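Local coordinates for protein acetylxylan esterase / glucomannan deacetylase (Cellvibrio japonicus, PDB 2WAA) that removes acetyl groups from plant cell wall polysaccharides, deacetylating xylan and glucomannan with equal efficiency, as a family 2 carbohydrate esterase, at residues T53-S58 / A81-V86; L34-P39 / G110-K115. All coordinates share one frame; numbering follows the deposited sequence. Where two conformers were deposited one is given.

Contact 1 and contact 2 are two strand pairings of one antiparallel sheet in the N-terminal beta region of this esterase, separated by the pairing of 51-58 with 112-119, with centres about 11 Å apart. Strand 51-58 of contact 1 and strand 112-119 of contact 2 are direct neighbours, so the sheet runs from 84-91 through 51-58 and 112-119 to 34-36. Two bonds tie the contacts together: Lys115 N meets Glu55 O at 2.8 Å, and Lys115 NZ reaches Gln83 OE1, also at 2.8 Å. Along the chain, contact 1 is nested within the loop closed by contact 2. Both lie away from Ser141, the inferred nucleophile of the Ser-His-Asp triad.

Contact 1: residues T53-S58 / A81-V86; sequences TAEMQS and AQQQTV
Ala54 and Val86 form a hydrogen-bonded pair at the tightly packed end: Val86 N reaches Ala54 O at 2.7 Å, almost straight at the hydrogen, and Ala54 N returns a bond to Val86 O. On the same face Met56 and Val86 cross obliquely, Met56 CG lying 4.1 Å from Val86 CG2. Leu79 of strand 75-79 touches both side chains and Ile65 of strand 63-69 touches Met56, which marks this as the buried side.

Met56 O carries two bonds from one residue. Gln84 N approaches nearly in line with the carbonyl, whereas Gln84 NE2 sits above the carbonyl plane, 53° out of it, at 3.1 Å from Met56 O. CG of Gln84 stands between its own backbone N and carbonyl carbon, near Met56 O, and the amide beyond it brings NE2 to that oxygen; its OE1 accepts from Asp80 N. The pairs Ala54-Val86, Glu55-Thr85 and Met56-Gln84 define an antiparallel ladder with strand directions 142° apart, joining 84-91 to 51-58 in the sheet of the N-terminal beta domain.

The other face is polar and more open to solvent. There the Glu55 carboxylate bridges two residues of the opposite segment. OE2 uses its syn lone pair for Thr85 OG1 at 2.8 Å, while OE1 is met on its anti side by Gln83 NE2 at 2.9 Å, and the amide and carboxylate planes are 61° apart. Lys115 NZ binds Gln83 OE1, so both ends of that amide are engaged. Nearby, Thr85 CG2 packs on Thr53 CB at 3.6 Å.

Before Gln84 the ladder ends, and residues 81-83 lie outside it: a water donates to both Ser58 O and Ala81 O, and Ala81 CA lies 3.2 Å from Ser58 O in a CA-H...O contact.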
# COMPACT_ATOMS: atom_id res chain seq x y z
N THR A 53 12.24 -21.69 -0.35
CA THR A 53 11.03 -21.76 -1.17
C THR A 53 9.84 -21.32 -0.32
O THR A 53 9.87 -21.41 0.90
CB THR A 53 10.72 -23.18 -1.79
OG1 THR A 53 10.42 -24.11 -0.73
CG2 THR A 53 11.91 -23.70 -2.61
N ALA A 54 8.78 -20.90 -1.00
CA ALA A 54 7.54 -20.53 -0.33
C ALA A 54 6.36 -21.20 -1.01
O ALA A 54 6.33 -21.32 -2.24
CB ALA A 54 7.38 -19.04 -0.44
N GLU A 55 5.36 -21.60 -0.22
CA GLU A 55 4.11 -22.10 -0.78
C GLU A 55 3.15 -20.90 -0.90
O GLU A 55 2.80 -20.29 0.13
CB GLU A 55 3.50 -23.14 0.15
CG GLU A 55 4.37 -24.42 0.22
CD GLU A 55 4.63 -25.01 -1.15
OE1 GLU A 55 3.66 -25.18 -1.91
OE2 GLU A 55 5.79 -25.35 -1.44
N MET A 56 2.75 -20.56 -2.12
CA MET A 56 1.92 -19.38 -2.32
C MET A 56 0.77 -19.69 -3.26
O MET A 56 0.79 -20.70 -3.96
CB MET A 56 2.74 -18.21 -2.89
CG MET A 56 3.99 -17.95 -2.07
SD MET A 56 4.81 -16.43 -2.56
CE MET A 56 3.71 -15.21 -1.81
N GLN A 57 -0.23 -18.81 -3.26
CA GLN A 57 -1.40 -18.95 -4.15
C GLN A 57 -2.06 -17.58 -4.21
O GLN A 57 -1.92 -16.81 -3.25
CB GLN A 57 -2.36 -20.02 -3.60
CG GLN A 57 -2.86 -19.79 -2.20
CD GLN A 57 -3.90 -20.85 -1.69
OE1 GLN A 57 -4.21 -21.85 -2.37
NE2 GLN A 57 -4.43 -20.63 -0.50
N SER A 58 -2.80 -17.28 -5.28
CA SER A 58 -3.62 -16.06 -5.29
C SER A 58 -5.08 -16.47 -5.56
O SER A 58 -5.32 -17.59 -6.03
CB SER A 58 -3.13 -15.07 -6.33
OG SER A 58 -3.43 -15.53 -7.64
N ALA A 81 -3.68 -19.44 -9.32
CA ALA A 81 -4.72 -19.66 -8.36
C ALA A 81 -4.52 -20.97 -7.56
O ALA A 81 -5.03 -21.12 -6.46
CB ALA A 81 -6.11 -19.66 -9.07
N GLN A 82 -3.74 -21.91 -8.08
CA GLN A 82 -3.47 -23.15 -7.34
C GLN A 82 -2.23 -22.92 -6.46
O GLN A 82 -1.35 -22.18 -6.86
CB GLN A 82 -3.11 -24.30 -8.30
CG GLN A 82 -4.07 -24.65 -9.47
CD GLN A 82 -3.35 -25.46 -10.57
OE1 GLN A 82 -2.67 -26.45 -10.28
NE2 GLN A 82 -3.47 -25.00 -11.82
N GLN A 83 -2.14 -23.59 -5.32
CA GLN A 83 -0.93 -23.55 -4.52
C GLN A 83 0.26 -23.96 -5.38
O GLN A 83 0.18 -24.93 -6.16
CB GLN A 83 -1.05 -24.49 -3.32
CG GLN A 83 0.07 -24.29 -2.30
CD GLN A 83 -0.06 -25.23 -1.11
OE1 GLN A 83 -1.17 -25.50 -0.66
NE2 GLN A 83 1.08 -25.72 -0.59
N GLN A 84 1.38 -23.25 -5.24
CA GLN A 84 2.60 -23.54 -6.00
C GLN A 84 3.81 -23.28 -5.11
O GLN A 84 3.82 -22.36 -4.29
CB GLN A 84 2.66 -22.61 -7.24
CG GLN A 84 2.85 -21.10 -6.87
CD GLN A 84 1.82 -20.17 -7.57
OE1 GLN A 84 2.08 -19.63 -8.68
NE2 GLN A 84 0.64 -19.99 -6.93
N THR A 85 4.83 -24.13 -5.25
CA THR A 85 6.10 -23.86 -4.62
C THR A 85 6.84 -22.79 -5.43
O THR A 85 7.13 -22.99 -6.62
CB THR A 85 6.97 -25.11 -4.64
OG1 THR A 85 6.24 -26.18 -4.03
CG2 THR A 85 8.29 -24.84 -3.87
N VAL A 86 7.13 -21.68 -4.78
CA VAL A 86 7.86 -20.57 -5.40
C VAL A 86 9.29 -20.57 -4.88
O VAL A 86 9.51 -20.43 -3.70
CB VAL A 86 7.19 -19.21 -5.07
CG1 VAL A 86 7.97 -18.01 -5.71
CG2 VAL A 86 5.72 -19.20 -5.53
O HOH W 1 -6.94 -19.91 -5.23

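Contact 2: residues L34-P39 / G110-K115; sequences LTFGYP and GQVTLK
Leu34 with Leu114 and Phe36 with Val112 supply the backbone bonds, two for each pair. Leu114 N lies 2.9 Å from Leu34 O and Val112 N 2.8 Å from Phe36 O, and all four bonds are fairly straight at the hydrogen. With strand directions 163° apart, this is a short, regular antiparallel ladder.

Between these pairs sits the non-hydrogen-bonded pair Thr35-Thr113, whose CA atoms approach to 4.2 Å. Its side chains supply the polar link: Thr35 OG1 and Thr113 OG1 are 2.8 Å apart in a hydrogen bond that either could donate. Both hydroxyls take the same position, anti to the carbonyl carbon, and meet across the pair. Asn29 ND2 gives Thr35 OG1 a second partner.

Apolar contact lies on the opposite face. Phe36 CG stands between the backbone N and carbonyl carbon (chi1 45°), and the ring reaches across to Val112, with CZ 3.6 Å from Val112 CG1. Val112 O lies 3.7 Å above one ring face, offset toward the rim.

Strand 34-36 lies beside 112-119, which also pairs with 51-58, through backbone bonding of Thr113 with Gln57. Phe36 and Leu114 both touch Leu43 of strand 42-48 in the second sheet, and Phe36 meets the His103 ring edge-to-face.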
# COMPACT_ATOMS: atom_id res chain seq x y z
N LEU A 34 -0.70 -16.45 6.00
CA LEU A 34 -1.12 -15.04 5.93
C LEU A 34 -1.73 -14.79 4.58
O LEU A 34 -1.24 -15.24 3.54
CB LEU A 34 0.09 -14.10 6.07
CG LEU A 34 0.82 -14.22 7.39
CD1 LEU A 34 2.03 -13.21 7.25
CD2 LEU A 34 -0.15 -13.87 8.50
N THR A 35 -2.81 -14.01 4.60
CA THR A 35 -3.46 -13.59 3.37
C THR A 35 -3.50 -12.06 3.34
O THR A 35 -3.72 -11.42 4.37
CB THR A 35 -4.89 -14.20 3.27
OG1 THR A 35 -4.79 -15.63 3.31
CG2 THR A 35 -5.52 -13.83 1.93
N PHE A 36 -3.28 -11.51 2.16
CA PHE A 36 -3.25 -10.08 2.01
C PHE A 36 -3.74 -9.62 0.65
O PHE A 36 -3.66 -10.36 -0.35
CB PHE A 36 -1.83 -9.55 2.31
CG PHE A 36 -0.72 -10.34 1.66
CD1 PHE A 36 -0.21 -9.98 0.40
CD2 PHE A 36 -0.18 -11.44 2.32
CE1 PHE A 36 0.80 -10.71 -0.20
CE2 PHE A 36 0.85 -12.19 1.73
CZ PHE A 36 1.34 -11.82 0.45
N GLY A 37 -4.26 -8.38 0.63
CA GLY A 37 -4.85 -7.84 -0.57
C GLY A 37 -4.35 -6.44 -0.92
O GLY A 37 -4.37 -6.07 -2.08
N TYR A 38 -3.96 -5.64 0.07
CA TYR A 38 -3.50 -4.28 -0.24
C TYR A 38 -2.12 -4.31 -0.88
O TYR A 38 -1.34 -5.20 -0.60
CB TYR A 38 -3.48 -3.40 1.02
CG TYR A 38 -4.86 -2.98 1.43
CD1 TYR A 38 -5.62 -2.10 0.63
CD2 TYR A 38 -5.45 -3.49 2.59
CE1 TYR A 38 -6.90 -1.74 1.01
CE2 TYR A 38 -6.75 -3.10 2.98
CZ TYR A 38 -7.47 -2.25 2.16
OH TYR A 38 -8.75 -1.82 2.53
N PRO A 39 -1.81 -3.34 -1.75
CA PRO A 39 -0.46 -3.37 -2.38
C PRO A 39 0.60 -2.91 -1.36
O PRO A 39 0.24 -2.28 -0.34
CB PRO A 39 -0.56 -2.31 -3.49
CG PRO A 39 -1.60 -1.34 -2.95
CD PRO A 39 -2.63 -2.20 -2.22
N GLY A 110 -7.05 -9.63 -6.59
CA GLY A 110 -7.25 -10.84 -5.81
C GLY A 110 -6.54 -10.68 -4.47
O GLY A 110 -6.03 -9.60 -4.13
N GLN A 111 -6.53 -11.77 -3.72
CA GLN A 111 -5.75 -11.78 -2.49
C GLN A 111 -4.73 -12.88 -2.62
O GLN A 111 -4.96 -13.91 -3.30
CB GLN A 111 -6.64 -12.01 -1.26
CG GLN A 111 -7.38 -10.75 -0.83
CD GLN A 111 -8.59 -10.53 -1.66
OE1 GLN A 111 -9.23 -11.51 -2.07
NE2 GLN A 111 -8.94 -9.24 -1.91
N VAL A 112 -3.56 -12.65 -2.02
CA VAL A 112 -2.46 -13.62 -2.10
C VAL A 112 -2.29 -14.26 -0.75
O VAL A 112 -2.45 -13.59 0.26
CB VAL A 112 -1.16 -12.90 -2.46
CG1 VAL A 112 0.10 -13.82 -2.23
CG2 VAL A 112 -1.22 -12.38 -3.92
N THR A 113 -1.94 -15.56 -0.71
CA THR A 113 -1.70 -16.23 0.56
C THR A 113 -0.28 -16.80 0.52
O THR A 113 0.12 -17.42 -0.46
CB THR A 113 -2.71 -17.39 0.74
OG1 THR A 113 -4.03 -16.83 0.84
CG2 THR A 113 -2.36 -18.27 2.01
N LEU A 114 0.48 -16.56 1.59
CA LEU A 114 1.75 -17.21 1.78
C LEU A 114 1.47 -18.21 2.87
O LEU A 114 1.00 -17.83 3.95
CB LEU A 114 2.80 -16.21 2.27
CG LEU A 114 4.08 -16.89 2.77
CD1 LEU A 114 4.72 -17.67 1.64
CD2 LEU A 114 5.04 -15.82 3.35
N LYS A 115 1.72 -19.50 2.62
CA LYS A 115 1.40 -20.52 3.66
C LYS A 115 2.58 -20.87 4.57
O LYS A 115 2.45 -20.94 5.80
CB LYS A 115 0.90 -21.82 3.00
CG LYS A 115 -0.36 -21.56 2.21
CD LYS A 115 -1.02 -22.88 1.76
CE LYS A 115 -2.40 -22.61 1.12
NZ LYS A 115 -3.03 -23.88 0.62